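PDB 2PD2: uncharacterized protein from Sulfolobus tokodaii, which is of unknown function but belongs to the DsrE/DsrF-like family, whose better-known members take part in sulfur transfer. Local coordinates for residues 2-7 against 33-38. Residues are numbered along the deposited sequence; the frame is centred on the assembly and turned at random.
Sequences KVVVQI and EVVLHQ
Strands 2-7 and 33-36 run parallel, 22° apart with their axes 4.6 Å from each other, and five backbone hydrogen bonds alternate between them. The straightest runs from Val35 N to Val5 O (2.7 Å, 174° at the hydrogen). The last, from His37 N to Ile7 O at 3.1 Å, carries the ladder one residue past the end of strand 33-36. On the face that carries Val5, Ile7, Val34 and Leu36, Ile7 CD1 reaches back to Val34 CG1 at 3.7 Å, and Val5 CB meets Val34 CG2; helix 13-26 covers this face through Val13, Ala16 and Val20. That helix links the two strands, making a beta-alpha-beta unit at the centre of a parallel sheet. On the opposite face, with Val4, Glu33 and Val35, Gln6 extends with CG anti to the backbone N (chi1 166°), so that NE2 donates to His37 NE2 at 2.9 Å. Amide and ring planes are nearly coplanar, and with the amide as donor the bond is consistent with a ring nitrogen NE2 that carries no proton. Tyr105 OH binds Gln6 OE1, while Ala107 O of a second subunit takes another bond from NE2, so both ends of the amide are fixed. An alanine at Gln6 would remove all three bonds and would probably leave the His37 ring less firmly oriented beside Leu108 of that subunit.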
ATOM      1  N   LYS A   2      18.007   0.012   3.521  1.00 16.45           N
ATOM      2  CA  LYS A   2      17.406   0.945   2.569  1.00 17.98           C
ATOM      3  C   LYS A   2      15.893   0.755   2.448  1.00 19.78           C
ATOM      4  O   LYS A   2      15.416  -0.336   2.131  1.00 19.62           O
ATOM      5  CB  LYS A   2      18.062   0.775   1.197  1.00 15.33           C
ATOM      6  CG  LYS A   2      19.541   1.190   1.156  1.00 18.73           C
ATOM      7  CD  LYS A   2      20.180   0.822  -0.192  1.00 21.20           C
ATOM      8  CE  LYS A   2      21.508   1.546  -0.406  1.00 23.95           C
ATOM      9  NZ  LYS A   2      22.491   1.252   0.670  1.00 26.69           N
ATOM     10  N   VAL A   3      15.143   1.826   2.700  1.00 15.65           N
ATOM     11  CA  VAL A   3      13.684   1.778   2.632  1.00 13.87           C
ATOM     12  C   VAL A   3      13.126   2.910   1.773  1.00 16.25           C
ATOM     13  O   VAL A   3      13.451   4.076   1.989  1.00 15.62           O
ATOM     14  CB  VAL A   3      13.054   1.916   4.041  1.00 15.81           C
ATOM     15  CG1 VAL A   3      11.543   1.727   3.962  1.00 14.68           C
ATOM     16  CG2 VAL A   3      13.677   0.901   5.001  1.00 16.04           C
ATOM     17  N   VAL A   4      12.312   2.564   0.781  1.00 13.77           N
ATOM     18  CA  VAL A   4      11.688   3.580  -0.044  1.00 14.67           C
ATOM     19  C   VAL A   4      10.235   3.633   0.442  1.00 17.11           C
ATOM     20  O   VAL A   4       9.491   2.652   0.359  1.00 16.55           O
ATOM     21  CB  VAL A   4      11.788   3.240  -1.565  1.00 17.40           C
ATOM     22  CG1 VAL A   4      11.108   1.923  -1.874  1.00 15.84           C
ATOM     23  CG2 VAL A   4      11.188   4.370  -2.383  1.00 16.35           C
ATOM     24  N   VAL A   5       9.862   4.778   1.000  1.00 16.74           N
ATOM     25  CA  VAL A   5       8.528   4.991   1.543  1.00 12.18           C
ATOM     26  C   VAL A   5       7.613   5.753   0.589  1.00 14.92           C
ATOM     27  O   VAL A   5       7.992   6.781   0.037  1.00 16.69           O
ATOM     28  CB  VAL A   5       8.596   5.798   2.852  1.00 13.17           C
ATOM     29  CG1 VAL A   5       7.185   6.016   3.409  1.00 13.10           C
ATOM     30  CG2 VAL A   5       9.477   5.080   3.869  1.00 11.61           C
ATOM     31  N   GLN A   6       6.396   5.255   0.419  1.00 13.26           N
ATOM     32  CA  GLN A   6       5.427   5.908  -0.455  1.00 13.95           C
ATOM     33  C   GLN A   6       4.290   6.538   0.346  1.00 14.39           C
ATOM     34  O   GLN A   6       3.788   5.938   1.291  1.00 14.50           O
ATOM     35  CB  GLN A   6       4.820   4.896  -1.430  1.00 10.72           C
ATOM     36  CG  GLN A   6       3.563   5.406  -2.151  1.00  9.30           C
ATOM     37  CD  GLN A   6       2.738   4.276  -2.736  1.00 16.37           C
ATOM     38  OE1 GLN A   6       2.587   3.224  -2.113  1.00 13.70           O
ATOM     39  NE2 GLN A   6       2.189   4.491  -3.928  1.00 14.64           N
ATOM     40  N   ILE A   7       3.904   7.753  -0.030  1.00 15.47           N
ATOM     41  CA  ILE A   7       2.778   8.441   0.601  1.00 17.57           C
ATOM     42  C   ILE A   7       2.004   9.057  -0.560  1.00 16.75           C
ATOM     43  O   ILE A   7       2.563   9.838  -1.328  1.00 15.48           O
ATOM     44  CB  ILE A   7       3.222   9.567   1.559  1.00 15.14           C
ATOM     45  CG1 ILE A   7       4.170   9.017   2.626  1.00 16.00           C
ATOM     46  CG2 ILE A   7       2.000  10.165   2.236  1.00 16.63           C
ATOM     47  CD1 ILE A   7       4.641  10.067   3.623  1.00 19.72           C
ATOM     48  N   GLU A  33      14.134   7.029   2.022  1.00 17.23           N
ATOM     49  CA  GLU A  33      13.741   7.953   0.966  1.00 17.03           C
ATOM     50  C   GLU A  33      12.217   7.954   0.954  1.00 17.11           C
ATOM     51  O   GLU A  33      11.588   6.906   0.828  1.00 18.50           O
ATOM     52  CB  GLU A  33      14.231   7.513  -0.416  1.00 17.79           C
ATOM     53  CG  GLU A  33      13.703   8.437  -1.518  1.00 15.57           C
ATOM     54  CD  GLU A  33      14.135   8.027  -2.918  1.00 18.15           C
ATOM     55  OE1 GLU A  33      15.249   7.493  -3.073  1.00 15.56           O
ATOM     56  OE2 GLU A  33      13.364   8.262  -3.870  1.00 20.59           O
ATOM     57  N   VAL A  34      11.623   9.126   1.098  1.00 15.30           N
ATOM     58  CA  VAL A  34      10.175   9.221   1.101  1.00 15.97           C
ATOM     59  C   VAL A  34       9.705   9.878  -0.183  1.00 15.34           C
ATOM     60  O   VAL A  34      10.093  11.006  -0.492  1.00 16.39           O
ATOM     61  CB  VAL A  34       9.665  10.049   2.291  1.00 18.01           C
ATOM     62  CG1 VAL A  34       8.139  10.015   2.319  1.00 14.93           C
ATOM     63  CG2 VAL A  34      10.239   9.502   3.595  1.00 17.34           C
ATOM     64  N   VAL A  35       8.863   9.168  -0.920  1.00 14.98           N
ATOM     65  CA  VAL A  35       8.322   9.666  -2.181  1.00 13.37           C
ATOM     66  C   VAL A  35       6.847  10.044  -2.037  1.00 17.79           C
ATOM     67  O   VAL A  35       6.002   9.184  -1.763  1.00 14.53           O
ATOM     68  CB  VAL A  35       8.430   8.593  -3.287  1.00 15.09           C
ATOM     69  CG1 VAL A  35       7.772   9.099  -4.579  1.00 14.90           C
ATOM     70  CG2 VAL A  35       9.891   8.231  -3.522  1.00 14.52           C
ATOM     71  N   LEU A  36       6.535  11.324  -2.222  1.00 15.79           N
ATOM     72  CA  LEU A  36       5.147  11.763  -2.134  1.00 16.60           C
ATOM     73  C   LEU A  36       4.574  12.035  -3.522  1.00 17.49           C
ATOM     74  O   LEU A  36       5.177  12.758  -4.320  1.00 13.56           O
ATOM     75  CB  LEU A  36       5.024  13.014  -1.260  1.00 16.91           C
ATOM     76  CG  LEU A  36       5.474  12.868   0.203  1.00 14.43           C
ATOM     77  CD1 LEU A  36       6.990  13.038   0.298  1.00 16.50           C
ATOM     78  CD2 LEU A  36       4.791  13.914   1.057  1.00 17.04           C
ATOM     79  N   HIS A  37       3.425  11.424  -3.816  1.00 14.57           N
ATOM     80  CA  HIS A  37       2.772  11.630  -5.095  1.00 17.09           C
ATOM     81  C   HIS A  37       1.261  11.732  -4.947  1.00 16.66           C
ATOM     82  O   HIS A  37       0.727  11.662  -3.830  1.00 15.84           O
ATOM     83  CB  HIS A  37       3.174  10.552  -6.121  1.00 16.37           C
ATOM     84  CG  HIS A  37       2.721   9.164  -5.783  1.00 18.68           C
ATOM     85  ND1 HIS A  37       1.858   8.453  -6.587  1.00 19.20           N
ATOM     86  CD2 HIS A  37       3.067   8.328  -4.772  1.00 18.94           C
ATOM     87  CE1 HIS A  37       1.688   7.241  -6.089  1.00 19.91           C
ATOM     88  NE2 HIS A  37       2.414   7.140  -4.991  1.00 18.16           N
ATOM     89  N   GLN A  38       0.572  11.902  -6.070  1.00 12.16           N
ATOM     90  CA  GLN A  38      -0.873  12.105  -6.054  1.00 15.88           C
ATOM     91  C   GLN A  38      -1.136  13.321  -5.148  1.00 16.46           C
ATOM     92  O   GLN A  38      -0.329  14.243  -5.112  1.00 16.75           O
ATOM     93  CB  GLN A  38      -1.618  10.873  -5.537  1.00 15.81           C
ATOM     94  CG  GLN A  38      -1.504   9.645  -6.439  1.00 16.99           C
ATOM     95  CD  GLN A  38      -2.530   8.571  -6.103  1.00 20.70           C
ATOM     96  OE1 GLN A  38      -3.186   8.626  -5.060  1.00 19.27           O
ATOM     97  NE2 GLN A  38      -2.671   7.585  -6.988  1.00 13.80           N
TER